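Local coordinates for protein isomerase/lactonizing enzyme (Agrobacterium tumefaciens, PDB 1RVK) that binds magnesium and probably catalyses an enolase-superfamily reaction such as isomerization or lactonization, although its substrate is not established, at residues Ile56-Leu70 with Gln95-Leu108. Sequence-based numbering, arbitrary orientation.
Sequences IVRPHVIEKFVKKVL and QLTDRTLAVVDCAL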
ATOM      1  N   ILE A  56      15.183   0.196   6.657  1.00 14.37           N
ATOM      2  CA  ILE A  56      14.287  -0.749   7.314  1.00 14.45           C
ATOM      3  C   ILE A  56      14.932  -2.106   7.592  1.00 15.13           C
ATOM      4  O   ILE A  56      14.538  -2.809   8.524  1.00 16.66           O
ATOM      5  CB  ILE A  56      13.003  -0.908   6.468  1.00 13.39           C
ATOM      6  CG1 ILE A  56      12.253   0.427   6.460  1.00 13.30           C
ATOM      7  CG2 ILE A  56      12.120  -2.022   7.021  1.00 15.12           C
ATOM      8  CD1 ILE A  56      11.175   0.539   5.393  1.00 13.44           C
ATOM      9  N   VAL A  57      15.933  -2.464   6.794  1.00 14.73           N
ATOM     10  CA  VAL A  57      16.636  -3.732   6.964  1.00 15.16           C
ATOM     11  C   VAL A  57      18.139  -3.501   7.097  1.00 14.94           C
ATOM     12  O   VAL A  57      18.947  -4.315   6.642  1.00 13.97           O
ATOM     13  CB  VAL A  57      16.385  -4.682   5.773  1.00 16.96           C
ATOM     14  CG1 VAL A  57      14.931  -5.136   5.764  1.00 18.04           C
ATOM     15  CG2 VAL A  57      16.731  -3.980   4.468  1.00 17.36           C
ATOM     16  N   ARG A  58      18.512  -2.387   7.722  1.00 14.76           N
ATOM     17  CA  ARG A  58      19.924  -2.074   7.910  1.00 14.39           C
ATOM     18  C   ARG A  58      20.535  -3.065   8.905  1.00 14.93           C
ATOM     19  O   ARG A  58      19.819  -3.745   9.643  1.00 14.64           O
ATOM     20  CB  ARG A  58      20.093  -0.622   8.390  1.00 14.45           C
ATOM     21  CG  ARG A  58      19.488  -0.297   9.756  1.00 12.99           C
ATOM     22  CD  ARG A  58      19.646   1.191  10.054  1.00 15.65           C
ATOM     23  NE  ARG A  58      19.327   1.535  11.439  1.00 13.58           N
ATOM     24  CZ  ARG A  58      18.098   1.581  11.944  1.00 15.26           C
ATOM     25  NH1 ARG A  58      17.047   1.307  11.183  1.00 12.69           N
ATOM     26  NH2 ARG A  58      17.920   1.910  13.219  1.00 15.40           N
ATOM     27  N   PRO A  59      21.871  -3.172   8.926  1.00 15.41           N
ATOM     28  CA  PRO A  59      22.558  -4.095   9.834  1.00 15.06           C
ATOM     29  C   PRO A  59      22.090  -4.096  11.287  1.00 14.97           C
ATOM     30  O   PRO A  59      21.909  -5.162  11.879  1.00 16.26           O
ATOM     31  CB  PRO A  59      24.017  -3.684   9.691  1.00 16.43           C
ATOM     32  CG  PRO A  59      24.091  -3.308   8.233  1.00 16.35           C
ATOM     33  CD  PRO A  59      22.840  -2.464   8.069  1.00 14.77           C
ATOM     34  N   HIS A  60      21.897  -2.916  11.867  1.00 14.11           N
ATOM     35  CA  HIS A  60      21.462  -2.850  13.257  1.00 16.08           C
ATOM     36  C   HIS A  60      20.215  -3.684  13.521  1.00 15.58           C
ATOM     37  O   HIS A  60      20.148  -4.418  14.507  1.00 14.58           O
ATOM     38  CB  HIS A  60      21.197  -1.403  13.683  1.00 18.92           C
ATOM     39  CG  HIS A  60      20.646  -1.280  15.070  1.00 19.08           C
ATOM     40  ND1 HIS A  60      19.300  -1.136  15.328  1.00 20.25           N
ATOM     41  CD2 HIS A  60      21.256  -1.340  16.279  1.00 18.90           C
ATOM     42  CE1 HIS A  60      19.103  -1.112  16.634  1.00 17.43           C
ATOM     43  NE2 HIS A  60      20.274  -1.235  17.234  1.00 20.43           N
ATOM     44  N   VAL A  61      19.232  -3.569  12.637  1.00 14.81           N
ATOM     45  CA  VAL A  61      17.977  -4.294  12.784  1.00 15.31           C
ATOM     46  C   VAL A  61      18.127  -5.777  12.477  1.00 15.86           C
ATOM     47  O   VAL A  61      17.553  -6.624  13.162  1.00 14.42           O
ATOM     48  CB  VAL A  61      16.891  -3.691  11.863  1.00 16.55           C
ATOM     49  CG1 VAL A  61      15.585  -4.444  12.029  1.00 20.72           C
ATOM     50  CG2 VAL A  61      16.696  -2.219  12.197  1.00 19.57           C
ATOM     51  N   ILE A  62      18.907  -6.089  11.448  1.00 15.60           N
ATOM     52  CA  ILE A  62      19.124  -7.477  11.058  1.00 16.89           C
ATOM     53  C   ILE A  62      19.874  -8.259  12.134  1.00 18.46           C
ATOM     54  O   ILE A  62      19.469  -9.353  12.520  1.00 16.13           O
ATOM     55  CB  ILE A  62      19.931  -7.565   9.735  1.00 17.07           C
ATOM     56  CG1 ILE A  62      19.141  -6.917   8.596  1.00 16.90           C
ATOM     57  CG2 ILE A  62      20.269  -9.019   9.421  1.00 18.10           C
ATOM     58  CD1 ILE A  62      17.797  -7.569   8.315  1.00 18.18           C
ATOM     59  N   GLU A  63      20.963  -7.688  12.629  1.00 19.24           N
ATOM     60  CA  GLU A  63      21.772  -8.369  13.629  1.00 24.32           C
ATOM     61  C   GLU A  63      21.139  -8.447  15.010  1.00 23.63           C
ATOM     62  O   GLU A  63      21.165  -9.496  15.656  1.00 24.55           O
ATOM     63  CB  GLU A  63      23.142  -7.695  13.728  1.00 29.08           C
ATOM     64  CG  GLU A  63      23.894  -7.667  12.406  1.00 38.31           C
ATOM     65  CD  GLU A  63      24.241  -9.057  11.898  1.00 42.97           C
ATOM     66  OE1 GLU A  63      24.525  -9.193  10.691  1.00 46.24           O
ATOM     67  OE2 GLU A  63      24.238 -10.010  12.706  1.00 45.87           O
ATOM     68  N   LYS A  64      20.557  -7.342  15.457  1.00 23.00           N
ATOM     69  CA  LYS A  64      19.960  -7.298  16.783  1.00 22.20           C
ATOM     70  C   LYS A  64      18.602  -7.980  16.913  1.00 20.37           C
ATOM     71  O   LYS A  64      18.274  -8.501  17.979  1.00 19.13           O
ATOM     72  CB  LYS A  64      19.851  -5.843  17.252  1.00 26.17           C
ATOM     73  CG  LYS A  64      19.413  -5.689  18.700  1.00 31.52           C
ATOM     74  CD  LYS A  64      19.400  -4.230  19.125  1.00 36.70           C
ATOM     75  CE  LYS A  64      19.020  -4.084  20.591  1.00 40.03           C
ATOM     76  NZ  LYS A  64      19.025  -2.659  21.023  1.00 42.51           N
ATOM     77  N   PHE A  65      17.819  -8.002  15.835  1.00 17.65           N
ATOM     78  CA  PHE A  65      16.488  -8.595  15.904  1.00 16.10           C
ATOM     79  C   PHE A  65      16.153  -9.744  14.957  1.00 14.87           C
ATOM     80  O   PHE A  65      15.837 -10.844  15.401  1.00 14.42           O
ATOM     81  CB  PHE A  65      15.431  -7.502  15.704  1.00 14.89           C
ATOM     82  CG  PHE A  65      15.608  -6.313  16.604  1.00 15.59           C
ATOM     83  CD1 PHE A  65      15.324  -6.404  17.965  1.00 16.33           C
ATOM     84  CD2 PHE A  65      16.077  -5.107  16.094  1.00 15.49           C
ATOM     85  CE1 PHE A  65      15.507  -5.303  18.806  1.00 15.88           C
ATOM     86  CE2 PHE A  65      16.262  -4.001  16.929  1.00 17.12           C
ATOM     87  CZ  PHE A  65      15.977  -4.102  18.288  1.00 15.99           C
ATOM     88  N   VAL A  66      16.212  -9.488  13.654  1.00 13.21           N
ATOM     89  CA  VAL A  66      15.828 -10.493  12.667  1.00 12.37           C
ATOM     90  C   VAL A  66      16.575 -11.822  12.691  1.00 14.24           C
ATOM     91  O   VAL A  66      15.944 -12.878  12.715  1.00 13.52           O
ATOM     92  CB  VAL A  66      15.871  -9.907  11.242  1.00 13.63           C
ATOM     93  CG1 VAL A  66      15.341 -10.929  10.240  1.00 12.70           C
ATOM     94  CG2 VAL A  66      15.029  -8.636  11.187  1.00 14.16           C
ATOM     95  N   LYS A  67      17.902 -11.794  12.683  1.00 14.35           N
ATOM     96  CA  LYS A  67      18.649 -13.048  12.703  1.00 16.09           C
ATOM     97  C   LYS A  67      18.402 -13.855  13.972  1.00 15.58           C
ATOM     98  O   LYS A  67      18.272 -15.075  13.918  1.00 15.74           O
ATOM     99  CB  LYS A  67      20.148 -12.785  12.544  1.00 15.59           C
ATOM    100  CG  LYS A  67      20.540 -12.428  11.125  1.00 17.64           C
ATOM    101  CD  LYS A  67      22.040 -12.246  10.991  1.00 16.85           C
ATOM    102  CE  LYS A  67      22.422 -12.003   9.542  1.00 18.60           C
ATOM    103  NZ  LYS A  67      23.889 -11.784   9.374  1.00 19.53           N
ATOM    104  N   LYS A  68      18.329 -13.172  15.111  1.00 16.22           N
ATOM    105  CA  LYS A  68      18.104 -13.846  16.385  1.00 18.35           C
ATOM    106  C   LYS A  68      16.784 -14.606  16.438  1.00 18.22           C
ATOM    107  O   LYS A  68      16.660 -15.594  17.156  1.00 18.77           O
ATOM    108  CB  LYS A  68      18.152 -12.840  17.533  1.00 20.06           C
ATOM    109  CG  LYS A  68      19.512 -12.214  17.760  1.00 23.73           C
ATOM    110  CD  LYS A  68      19.458 -11.285  18.961  1.00 28.81           C
ATOM    111  CE  LYS A  68      20.809 -10.665  19.255  1.00 31.87           C
ATOM    112  NZ  LYS A  68      20.717  -9.749  20.426  1.00 36.14           N
ATOM    113  N   VAL A  69      15.797 -14.145  15.680  1.00 16.15           N
ATOM    114  CA  VAL A  69      14.499 -14.803  15.660  1.00 16.40           C
ATOM    115  C   VAL A  69      14.407 -15.903  14.606  1.00 15.61           C
ATOM    116  O   VAL A  69      13.891 -16.987  14.880  1.00 16.11           O
ATOM    117  CB  VAL A  69      13.360 -13.785  15.391  1.00 15.59           C
ATOM    118  CG1 VAL A  69      12.035 -14.517  15.181  1.00 17.30           C
ATOM    119  CG2 VAL A  69      13.254 -12.814  16.555  1.00 16.88           C
ATOM    120  N   LEU A  70      14.928 -15.629  13.413  1.00 14.14           N
ATOM    121  CA  LEU A  70      14.842 -16.574  12.301  1.00 15.27           C
ATOM    122  C   LEU A  70      15.859 -17.708  12.173  1.00 14.73           C
ATOM    123  O   LEU A  70      15.480 -18.844  11.917  1.00 14.75           O
ATOM    124  CB  LEU A  70      14.835 -15.810  10.974  1.00 14.27           C
ATOM    125  CG  LEU A  70      13.717 -14.804  10.693  1.00 20.63           C
ATOM    126  CD1 LEU A  70      13.813 -14.348   9.240  1.00 19.27           C
ATOM    127  CD2 LEU A  70      12.369 -15.438  10.952  1.00 21.57           C
ATOM    128  N   GLN A  95      13.359   0.925  17.228  1.00 13.49           N
ATOM    129  CA  GLN A  95      14.032   0.544  15.991  1.00 13.31           C
ATOM    130  C   GLN A  95      13.452  -0.671  15.259  1.00 13.48           C
ATOM    131  O   GLN A  95      13.682  -0.828  14.066  1.00 12.93           O
ATOM    132  CB  GLN A  95      15.529   0.342  16.253  1.00 14.18           C
ATOM    133  CG  GLN A  95      16.186   1.538  16.931  1.00 15.08           C
ATOM    134  CD  GLN A  95      15.872   2.861  16.243  1.00 16.64           C
ATOM    135  OE1 GLN A  95      15.525   3.847  16.897  1.00 18.41           O
ATOM    136  NE2 GLN A  95      15.998   2.889  14.926  1.00 13.47           N
ATOM    137  N   LEU A  96      12.717  -1.537  15.956  1.00 12.48           N
ATOM    138  CA  LEU A  96      12.111  -2.692  15.286  1.00 14.33           C
ATOM    139  C   LEU A  96      10.687  -2.269  14.936  1.00 15.09           C
ATOM    140  O   LEU A  96       9.765  -2.408  15.737  1.00 15.86           O
ATOM    141  CB  LEU A  96      12.097  -3.925  16.199  1.00 13.04           C
ATOM    142  CG  LEU A  96      11.536  -5.203  15.556  1.00 13.15           C
ATOM    143  CD1 LEU A  96      12.365  -5.567  14.325  1.00 14.42           C
ATOM    144  CD2 LEU A  96      11.542  -6.340  16.564  1.00 12.03           C
ATOM    145  N   THR A  97      10.529  -1.750  13.723  1.00 14.75           N
ATOM    146  CA  THR A  97       9.254  -1.227  13.241  1.00 13.85           C
ATOM    147  C   THR A  97       8.336  -2.212  12.532  1.00 13.52           C
ATOM    148  O   THR A  97       8.749  -3.314  12.166  1.00 12.47           O
ATOM    149  CB  THR A  97       9.509  -0.072  12.280  1.00 13.87           C
ATOM    150  OG1 THR A  97      10.125  -0.582  11.089  1.00 13.96           O
ATOM    151  CG2 THR A  97      10.442   0.950  12.927  1.00 14.34           C
ATOM    152  N   ASP A  98       7.081  -1.803  12.340  1.00 11.73           N
ATOM    153  CA  ASP A  98       6.122  -2.652  11.638  1.00 12.48           C
ATOM    154  C   ASP A  98       6.636  -2.873  10.220  1.00 12.35           C
ATOM    155  O   ASP A  98       6.374  -3.911   9.609  1.00 12.31           O
ATOM    156  CB  ASP A  98       4.733  -2.001  11.571  1.00 14.34           C
ATOM    157  CG  ASP A  98       4.070  -1.879  12.931  1.00 19.75           C
ATOM    158  OD1 ASP A  98       4.465  -2.613  13.863  1.00 20.01           O
ATOM    159  OD2 ASP A  98       3.137  -1.055  13.061  1.00 20.01           O
ATOM    160  N   ARG A  99       7.364  -1.890   9.696  1.00 13.62           N
ATOM    161  CA  ARG A  99       7.925  -2.005   8.356  1.00 13.88           C
ATOM    162  C   ARG A  99       8.926  -3.157   8.294  1.00 13.63           C
ATOM    163  O   ARG A  99       8.974  -3.887   7.307  1.00 12.28           O
ATOM    164  CB  ARG A  99       8.606  -0.696   7.933  1.00 15.20           C
ATOM    165  CG  ARG A  99       7.638   0.411   7.523  1.00 17.52           C
ATOM    166  CD  ARG A  99       6.763  -0.021   6.349  1.00 20.70           C
ATOM    167  NE  ARG A  99       7.505  -0.136   5.094  1.00 24.16           N
ATOM    168  CZ  ARG A  99       7.889   0.897   4.349  1.00 27.55           C
ATOM    169  NH1 ARG A  99       8.562   0.693   3.224  1.00 29.22           N
ATOM    170  NH2 ARG A  99       7.596   2.135   4.721  1.00 26.12           N
ATOM    171  N   THR A 100       9.730  -3.323   9.341  1.00 12.97           N
ATOM    172  CA  THR A 100      10.698  -4.422   9.353  1.00 13.30           C
ATOM    173  C   THR A 100       9.945  -5.752   9.452  1.00 13.33           C
ATOM    174  O   THR A 100      10.292  -6.727   8.787  1.00 13.16           O
ATOM    175  CB  THR A 100      11.684  -4.305  10.539  1.00 12.98           C
ATOM    176  OG1 THR A 100      12.480  -3.126  10.382  1.00 12.74           O
ATOM    177  CG2 THR A 100      12.609  -5.515  10.591  1.00 13.09           C
ATOM    178  N   LEU A 101       8.910  -5.789  10.286  1.00 12.30           N
ATOM    179  CA  LEU A 101       8.111  -6.998  10.432  1.00 12.93           C
ATOM    180  C   LEU A 101       7.489  -7.393   9.092  1.00 12.95           C
ATOM    181  O   LEU A 101       7.433  -8.572   8.744  1.00 13.90           O
ATOM    182  CB  LEU A 101       6.991  -6.771  11.456  1.00 14.62           C
ATOM    183  CG  LEU A 101       7.258  -6.971  12.952  1.00 18.74           C
ATOM    184  CD1 LEU A 101       7.263  -8.452  13.243  1.00 22.35           C
ATOM    185  CD2 LEU A 101       8.566  -6.317  13.371  1.00 18.19           C
ATOM    186  N   ALA A 102       7.022  -6.398   8.342  1.00 10.93           N
ATOM    187  CA  ALA A 102       6.381  -6.650   7.055  1.00 12.43           C
ATOM    188  C   ALA A 102       7.294  -7.306   6.028  1.00 12.80           C
ATOM    189  O   ALA A 102       6.893  -8.262   5.361  1.00 14.21           O
ATOM    190  CB  ALA A 102       5.823  -5.348   6.485  1.00 11.57           C
ATOM    191  N   VAL A 103       8.516  -6.800   5.898  1.00 12.85           N
ATOM    192  CA  VAL A 103       9.444  -7.353   4.917  1.00 13.31           C
ATOM    193  C   VAL A 103       9.848  -8.778   5.273  1.00 14.29           C
ATOM    194  O   VAL A 103       9.942  -9.640   4.399  1.00 14.03           O
ATOM    195  CB  VAL A 103      10.713  -6.487   4.788  1.00 15.34           C
ATOM    196  CG1 VAL A 103      11.502  -6.910   3.547  1.00 15.79           C
ATOM    197  CG2 VAL A 103      10.330  -5.026   4.691  1.00 21.51           C
ATOM    198  N   VAL A 104      10.081  -9.027   6.556  1.00 13.24           N
ATOM    199  CA  VAL A 104      10.467 -10.360   7.000  1.00 13.28           C
ATOM    200  C   VAL A 104       9.328 -11.354   6.768  1.00 13.20           C
ATOM    201  O   VAL A 104       9.545 -12.455   6.262  1.00 12.14           O
ATOM    202  CB  VAL A 104      10.842 -10.363   8.494  1.00 13.27           C
ATOM    203  CG1 VAL A 104      11.128 -11.782   8.955  1.00 12.94           C
ATOM    204  CG2 VAL A 104      12.059  -9.483   8.725  1.00 15.57           C
ATOM    205  N   ASP A 105       8.114 -10.959   7.140  1.00 10.86           N
ATOM    206  CA  ASP A 105       6.944 -11.817   6.970  1.00 13.85           C
ATOM    207  C   ASP A 105       6.730 -12.102   5.482  1.00 13.43           C
ATOM    208  O   ASP A 105       6.420 -13.226   5.096  1.00 13.58           O
ATOM    209  CB  ASP A 105       5.700 -11.131   7.556  1.00 14.49           C
ATOM    210  CG  ASP A 105       4.461 -12.013   7.507  1.00 18.12           C
ATOM    211  OD1 ASP A 105       4.420 -13.040   8.219  1.00 17.31           O
ATOM    212  OD2 ASP A 105       3.523 -11.676   6.757  1.00 14.59           O
ATOM    213  N   CYS A 106       6.908 -11.085   4.645  1.00 13.31           N
ATOM    214  CA  CYS A 106       6.725 -11.268   3.206  1.00 12.60           C
ATOM    215  C   CYS A 106       7.754 -12.228   2.622  1.00 12.55           C
ATOM    216  O   CYS A 106       7.415 -13.077   1.801  1.00 14.40           O
ATOM    217  CB  CYS A 106       6.783  -9.921   2.482  1.00 11.37           C
ATOM    218  SG  CYS A 106       5.264  -8.953   2.669  1.00 14.93           S
ATOM    219  N   ALA A 107       9.008 -12.090   3.038  1.00 12.44           N
ATOM    220  CA  ALA A 107      10.065 -12.978   2.560  1.00 11.17           C
ATOM    221  C   ALA A 107       9.763 -14.418   2.983  1.00 12.80           C
ATOM    222  O   ALA A 107      10.042 -15.362   2.244  1.00 12.80           O
ATOM    223  CB  ALA A 107      11.421 -12.538   3.121  1.00 11.82           C
ATOM    224  N   LEU A 108       9.194 -14.585   4.175  1.00 12.16           N
ATOM    225  CA  LEU A 108       8.854 -15.918   4.666  1.00 12.67           C
ATOM    226  C   LEU A 108       7.739 -16.531   3.826  1.00 13.25           C
ATOM    227  O   LEU A 108       7.752 -17.728   3.542  1.00 11.28           O
ATOM    228  CB  LEU A 108       8.434 -15.851   6.137  1.00 13.06           C
ATOM    229  CG  LEU A 108       9.418 -16.298   7.227  1.00 17.61           C
ATOM    230  CD1 LEU A 108      10.854 -16.277   6.739  1.00 18.57           C
ATOM    231  CD2 LEU A 108       9.229 -15.418   8.446  1.00 14.55           C
TER
HETATM  232  O   HOH W   1      14.401   1.098  12.385  1.00 14.16           O
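Gln-95 meets helix 59-70 through its CB, at the edge of the His-60 ring, in a worked example of how the capping domain of the enolase superfamily packs two of its helices together, their axes crossing at -46°, against its three-stranded antiparallel sheet. A water joins the Gln-95 carbonyl O to Arg-58 NH1, which also donates to the backbone of Glu-55. Leu-96 lies over one face of Phe-65, making a CH-pi contact with CB 4.1 Å from the ring centroid and 8° off its normal; Lys-64 CG covers the opposite face. Beyond the N-cap, Thr-97, the side chain of Arg-99 bends twice and turns one guanidinium face to Ile-56 CD1. Thr-100 divides its two branches: OG1 donates a hydrogen bond to Ile-56 O at 2.8 Å, in the carbonyl plane and on a lone pair, while CG2, anti to the backbone N, presses tip to tip on Val-61 CG1, a tight 3.5 Å. Val-103 meets Ile-56 and Val-57, which lead into helix 59-70; Val-57 and Val-103 also touch Thr-52 of strand 47-52. Val-104 sets CG2 against both methyls of Val-66, tip to tip, and gives CG1 to Leu-70 CD1. Last, Leu-108 CD2 reaches Leu-70 CD2 at 4.0 Å.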